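Local structure of putative cytoplasmic protein (Enterobacter cloacae, 4HFL) at residues A[28-33]-A[63-68]; A[97-102]-A[140-145]. The protein is the type VI secretion effector Tae4, probably an amidase that cleaves peptidoglycan of rival bacteria, and is inhibited by its immunity protein Tai4. All coordinates share one frame; numbering follows the deposited sequence.

Interaction 1. Residues A[28-33]-A[63-68]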
loop_
_atom_site.group_PDB
_atom_site.type_symbol
_atom_site.label_atom_id
_atom_site.label_comp_id
_atom_site.label_asym_id
_atom_site.label_seq_id
_atom_site.Cartn_x
_atom_site.Cartn_y
_atom_site.Cartn_z
ATOM N N PHE A 28 1.589 -9.579 -3.018
ATOM C CA PHE A 28 0.298 -8.889 -2.969
ATOM C C PHE A 28 -0.834 -9.862 -3.294
ATOM O O PHE A 28 -1.857 -9.896 -2.597
ATOM C CB PHE A 28 0.243 -7.685 -3.908
ATOM C CG PHE A 28 -0.918 -6.744 -3.617
ATOM C CD1 PHE A 28 -0.701 -5.518 -3.008
ATOM C CD2 PHE A 28 -2.227 -7.099 -3.944
ATOM C CE1 PHE A 28 -1.768 -4.646 -2.735
ATOM C CE2 PHE A 28 -3.295 -6.238 -3.677
ATOM C CZ PHE A 28 -3.062 -5.015 -3.081
ATOM N N LYS A 29 -0.654 -10.643 -4.355
ATOM C CA LYS A 29 -1.636 -11.657 -4.707
ATOM C C LYS A 29 -1.914 -12.506 -3.487
ATOM O O LYS A 29 -3.080 -12.771 -3.179
ATOM C CB LYS A 29 -1.156 -12.537 -5.873
ATOM C CG LYS A 29 -1.496 -11.975 -7.260
ATOM C CD LYS A 29 -1.480 -13.071 -8.334
ATOM C CE LYS A 29 -2.332 -12.676 -9.542
ATOM N NZ LYS A 29 -2.311 -13.709 -10.625
ATOM N N GLU A 30 -0.852 -12.901 -2.775
ATOM C CA GLU A 30 -1.059 -13.676 -1.543
ATOM C C GLU A 30 -1.971 -12.974 -0.533
ATOM O O GLU A 30 -2.747 -13.640 0.164
ATOM C CB GLU A 30 0.269 -14.048 -0.877
ATOM C CG GLU A 30 1.077 -15.104 -1.630
ATOM C CD GLU A 30 2.525 -15.147 -1.182
ATOM O OE1 GLU A 30 2.915 -14.342 -0.309
ATOM O OE2 GLU A 30 3.279 -15.988 -1.703
ATOM N N VAL A 31 -1.895 -11.647 -0.430
ATOM C CA VAL A 31 -2.876 -10.994 0.483
ATOM C C VAL A 31 -4.071 -10.215 -0.126
ATOM O O VAL A 31 -4.665 -9.365 0.547
ATOM C CB VAL A 31 -2.190 -10.110 1.561
ATOM C CG1 VAL A 31 -1.447 -10.968 2.549
ATOM C CG2 VAL A 31 -1.244 -9.110 0.905
ATOM N N ASN A 32 -4.437 -10.497 -1.376
ATOM C CA ASN A 32 -5.522 -9.758 -2.022
ATOM C C ASN A 32 -6.908 -10.272 -1.632
ATOM O O ASN A 32 -7.700 -10.675 -2.489
ATOM C CB ASN A 32 -5.381 -9.762 -3.546
ATOM C CG ASN A 32 -6.315 -8.768 -4.218
ATOM O OD1 ASN A 32 -6.779 -7.815 -3.585
ATOM N ND2 ASN A 32 -6.610 -8.992 -5.500
ATOM N N VAL A 33 -7.195 -10.259 -0.336
ATOM C CA VAL A 33 -8.537 -10.586 0.140
ATOM C C VAL A 33 -9.032 -9.472 1.054
ATOM O O VAL A 33 -8.262 -8.568 1.400
ATOM C CB VAL A 33 -8.552 -11.930 0.873
ATOM C CG1 VAL A 33 -8.358 -13.069 -0.114
ATOM C CG2 VAL A 33 -7.473 -11.962 1.929
ATOM N N MET A 63 0.205 -3.852 2.176
ATOM C CA MET A 63 1.460 -3.264 1.689
ATOM C C MET A 63 2.648 -3.512 2.625
ATOM O O MET A 63 3.804 -3.629 2.178
ATOM C CB MET A 63 1.267 -1.773 1.455
ATOM C CG MET A 63 0.374 -1.465 0.263
ATOM S SD MET A 63 0.854 -2.238 -1.317
ATOM C CE MET A 63 2.630 -1.924 -1.376
ATOM N N SER A 64 2.361 -3.589 3.924
ATOM C CA SER A 64 3.382 -3.951 4.911
ATOM C C SER A 64 3.858 -5.369 4.666
ATOM O O SER A 64 5.061 -5.647 4.758
ATOM C CB SER A 64 2.827 -3.823 6.336
ATOM O OG SER A 64 2.513 -2.468 6.635
ATOM N N TYR A 65 2.925 -6.276 4.360
ATOM C CA TYR A 65 3.303 -7.669 4.064
ATOM C C TYR A 65 4.189 -7.721 2.806
ATOM O O TYR A 65 5.250 -8.384 2.786
ATOM C CB TYR A 65 2.053 -8.553 3.909
ATOM C CG TYR A 65 2.330 -9.950 3.377
ATOM C CD1 TYR A 65 2.675 -10.984 4.236
ATOM C CD2 TYR A 65 2.235 -10.237 2.018
ATOM C CE1 TYR A 65 2.929 -12.257 3.763
ATOM C CE2 TYR A 65 2.500 -11.518 1.530
ATOM C CZ TYR A 65 2.843 -12.522 2.408
ATOM O OH TYR A 65 3.102 -13.804 1.942
ATOM N N VAL A 66 3.761 -7.006 1.761
ATOM C CA VAL A 66 4.542 -6.951 0.518
ATOM C C VAL A 66 5.958 -6.454 0.774
ATOM O O VAL A 66 6.933 -7.094 0.358
ATOM C CB VAL A 66 3.852 -6.053 -0.551
ATOM C CG1 VAL A 66 4.799 -5.750 -1.711
ATOM C CG2 VAL A 66 2.579 -6.727 -1.056
ATOM N N LEU A 67 6.076 -5.312 1.446
ATOM C CA LEU A 67 7.398 -4.744 1.720
ATOM C C LEU A 67 8.241 -5.677 2.585
ATOM O O LEU A 67 9.416 -5.864 2.312
ATOM C CB LEU A 67 7.279 -3.384 2.388
ATOM C CG LEU A 67 6.679 -2.276 1.514
ATOM C CD1 LEU A 67 6.477 -1.019 2.323
ATOM C CD2 LEU A 67 7.589 -1.998 0.349
ATOM N N ASN A 68 7.637 -6.277 3.611
ATOM C CA ASN A 68 8.365 -7.159 4.525
ATOM C C ASN A 68 8.939 -8.341 3.802
ATOM O O ASN A 68 10.071 -8.759 4.074
ATOM C CB ASN A 68 7.443 -7.676 5.652
ATOM C CG ASN A 68 7.341 -6.707 6.824
ATOM O OD1 ASN A 68 8.319 -6.035 7.183
ATOM N ND2 ASN A 68 6.149 -6.628 7.429
#
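Val31 lies over one face of the Tyr65 ring. Its CG1 stands 4.1 Å from the ring centroid and 21° off the normal, a CH-pi contact shifted toward the rim at CD2. Tyr65 CG is anti to the backbone N (chi1 170°), which swings the ring across to the end of helix 21-30. At the far edge of the ring, Tyr65 OH donates to Glu30 OE1 in the ring plane. The modelled separation is very short, so the exact length of this hydrogen bond is doubtful. The other carboxylate oxygen, Glu30 OE2, forms a salt bridge with Arg27.

Further along, Val66 CG2 rests 3.8 Å from Phe28 CB. Met63 SD meets the Phe28 ring at its edge, 3.8 Å from CE1. The Met63 chain bends at chi2 and chi3, and this brings the sulfur back toward Phe28. It is a Met-aromatic contact in the ring plane.

Leu41 and Leu42 of helix 35-42 touch Val31 and Tyr65 respectively, while Ser151 and Asp152 touch Phe28. The arrangement is a helix-helix contact in the helical part of the protein, where the last turn of helix 21-30 meets helix 59-69.

Interaction 2. Residues A[97-102]-A[140-145]; sequences DMIAFL and GHVTLW
Val142 is the bump of this contact, and Met98, Ile99 and Leu102 form the hollow that receives it. These three residues lie on one side of helix 95-106, a turn apart between 98 and 102. Val142 sits at the middle of the contact, and its CA is 7.4 Å from that of Ile99.

The two methyls of Val142 divide the hollow. CG1 is anti to the backbone N (chi1 179°) and meets Leu102 CD1 at 3.9 Å. The Leu102 and Val142 side chains run past each other in opposite directions. CG2 turns to the other wall, where Ile99 CG1 lies 3.7 Å away and the two side chains cross at a slant. Met98 closes the hollow more loosely, with CG 4.3 Å from Val142 CG2. Its chain then bends away, and its end packs on Ser64 and Leu67 of helix 59-69.

Ile99 is extended beyond CG1 (chi2 177°), which carries CD1 past Val142 to the strand backbone at Gly140. There Ile99 CD1 lies 4.3 Å from Gly140 CA. The glycine has no side chain, and this lets CD1 come so close to the strand. Ile129 and Thr131 of the adjoining strand 126-133 also touch Ile99.

His141 points away from the helix. His141 NE2 and Thr143 OG1 both hydrogen-bond Asp152 OD1. The axes of segments 97-102 and 140-145 approach to 9.2 Å, at 55° between their N-to-C directions. This is a helix laid across an edge strand of the antiparallel sheet, an alpha/beta packing consistent with the papain-like fold of clan CA peptidases.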
loop_
_atom_site.group_PDB
_atom_site.type_symbol
_atom_site.label_atom_id
_atom_site.label_comp_id
_atom_site.label_asym_id
_atom_site.label_seq_id
_atom_site.Cartn_x
_atom_site.Cartn_y
_atom_site.Cartn_z
ATOM N N ASP A 97 0.542 6.503 7.139
ATOM C CA ASP A 97 1.869 6.066 7.563
ATOM C C ASP A 97 2.591 5.319 6.444
ATOM O O ASP A 97 3.792 5.497 6.243
ATOM C CB ASP A 97 1.768 5.161 8.792
ATOM C CG ASP A 97 1.315 5.902 10.042
ATOM O OD1 ASP A 97 1.385 7.149 10.075
ATOM O OD2 ASP A 97 0.906 5.225 11.006
ATOM N N MET A 98 1.865 4.469 5.723
ATOM C CA MET A 98 2.464 3.736 4.609
ATOM C C MET A 98 2.866 4.735 3.517
ATOM O O MET A 98 3.974 4.671 2.949
ATOM C CB MET A 98 1.468 2.707 4.070
ATOM C CG MET A 98 1.946 1.923 2.852
ATOM S SD MET A 98 3.564 1.134 3.079
ATOM C CE MET A 98 3.233 0.024 4.461
ATOM N N ILE A 99 1.954 5.673 3.264
ATOM C CA ILE A 99 2.159 6.727 2.276
ATOM C C ILE A 99 3.405 7.552 2.603
ATOM O O ILE A 99 4.215 7.829 1.717
ATOM C CB ILE A 99 0.889 7.619 2.144
ATOM C CG1 ILE A 99 -0.227 6.843 1.415
ATOM C CG2 ILE A 99 1.200 8.887 1.404
ATOM C CD1 ILE A 99 -1.566 7.605 1.281
ATOM N N ALA A 100 3.571 7.931 3.869
ATOM C CA ALA A 100 4.781 8.652 4.297
ATOM C C ALA A 100 6.037 7.778 4.231
ATOM O O ALA A 100 7.122 8.246 3.891
ATOM C CB ALA A 100 4.589 9.208 5.696
ATOM N N PHE A 101 5.880 6.495 4.542
ATOM C CA PHE A 101 7.000 5.577 4.608
ATOM C C PHE A 101 7.639 5.332 3.251
ATOM O O PHE A 101 8.865 5.280 3.141
ATOM C CB PHE A 101 6.541 4.250 5.196
ATOM C CG PHE A 101 7.627 3.214 5.283
ATOM C CD1 PHE A 101 8.826 3.494 5.927
ATOM C CD2 PHE A 101 7.439 1.949 4.740
ATOM C CE1 PHE A 101 9.832 2.528 6.017
ATOM C CE2 PHE A 101 8.438 0.971 4.830
ATOM C CZ PHE A 101 9.631 1.262 5.466
ATOM N N LEU A 102 6.813 5.163 2.223
ATOM C CA LEU A 102 7.334 4.761 0.913
ATOM C C LEU A 102 8.501 5.602 0.336
ATOM O O LEU A 102 9.509 5.033 -0.099
ATOM C CB LEU A 102 6.181 4.602 -0.088
ATOM C CG LEU A 102 5.408 3.314 0.207
ATOM C CD1 LEU A 102 4.059 3.292 -0.498
ATOM C CD2 LEU A 102 6.261 2.112 -0.216
ATOM N N GLY A 140 -6.581 7.758 1.283
ATOM C CA GLY A 140 -5.751 7.274 0.203
ATOM C C GLY A 140 -5.817 5.778 0.032
ATOM O O GLY A 140 -6.446 5.078 0.841
ATOM N N HIS A 141 -5.178 5.291 -1.028
ATOM C CA HIS A 141 -5.108 3.862 -1.295
ATOM C C HIS A 141 -3.772 3.548 -1.956
ATOM O O HIS A 141 -3.357 4.217 -2.897
ATOM C CB HIS A 141 -6.264 3.400 -2.189
ATOM C CG HIS A 141 -6.201 1.943 -2.555
ATOM N ND1 HIS A 141 -6.610 0.936 -1.702
ATOM C CD2 HIS A 141 -5.767 1.324 -3.682
ATOM C CE1 HIS A 141 -6.433 -0.236 -2.288
ATOM N NE2 HIS A 141 -5.926 -0.029 -3.491
ATOM N N VAL A 142 -3.087 2.537 -1.448
ATOM C CA VAL A 142 -1.792 2.173 -1.995
ATOM C C VAL A 142 -1.933 0.793 -2.623
ATOM O O VAL A 142 -2.511 -0.110 -2.015
ATOM C CB VAL A 142 -0.733 2.136 -0.888
ATOM C CG1 VAL A 142 0.614 1.720 -1.459
ATOM C CG2 VAL A 142 -0.635 3.488 -0.198
ATOM N N THR A 143 -1.426 0.628 -3.840
ATOM C CA THR A 143 -1.607 -0.657 -4.534
ATOM C C THR A 143 -0.503 -0.831 -5.567
ATOM O O THR A 143 0.459 -0.042 -5.598
ATOM C CB THR A 143 -3.030 -0.755 -5.194
ATOM O OG1 THR A 143 -3.267 -2.086 -5.671
ATOM C CG2 THR A 143 -3.170 0.231 -6.356
ATOM N N LEU A 144 -0.620 -1.859 -6.402
ATOM C CA LEU A 144 0.337 -2.061 -7.493
ATOM C C LEU A 144 -0.389 -1.853 -8.810
ATOM O O LEU A 144 -1.581 -2.148 -8.907
ATOM C CB LEU A 144 0.908 -3.480 -7.474
ATOM C CG LEU A 144 1.585 -3.919 -6.172
ATOM C CD1 LEU A 144 2.028 -5.366 -6.264
ATOM C CD2 LEU A 144 2.781 -3.039 -5.864
ATOM N N TRP A 145 0.345 -1.376 -9.815
ATOM C CA TRP A 145 -0.193 -1.089 -11.147
ATOM C C TRP A 145 0.688 -1.794 -12.175
ATOM O O TRP A 145 1.906 -1.679 -12.111
ATOM C CB TRP A 145 -0.183 0.435 -11.368
ATOM C CG TRP A 145 -0.265 0.880 -12.802
ATOM C CD1 TRP A 145 0.772 1.287 -13.597
ATOM C CD2 TRP A 145 -1.450 0.980 -13.606
ATOM N NE1 TRP A 145 0.301 1.640 -14.845
ATOM C CE2 TRP A 145 -1.056 1.461 -14.876
ATOM C CE3 TRP A 145 -2.805 0.725 -13.371
ATOM C CZ2 TRP A 145 -1.971 1.676 -15.912
ATOM C CZ3 TRP A 145 -3.711 0.939 -14.395
ATOM C CH2 TRP A 145 -3.289 1.398 -15.655
#

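Overall arrangement
The contacts follow one another along the chain: interaction 1 closes before interaction 2 opens. Their centres are about 12 Å apart, and both are buried. Interaction 1 lies within the helical part, between helices 21-30 and 59-69. Interaction 2 ties helix 95-106 to strand 138-145, an outermost strand of the four-stranded sheet. Helix 59-69 links the two. Met63 CG packs 3.6 Å from Val142 CG1, and Leu67 also touches Phe101. Phe28 also reaches Thr143 and Leu144. The two contacts touch through helix 59-69, so they belong to the same packed interior. This is consistent with the papain-like fold of clan CA, in which helices pack against an antiparallel sheet.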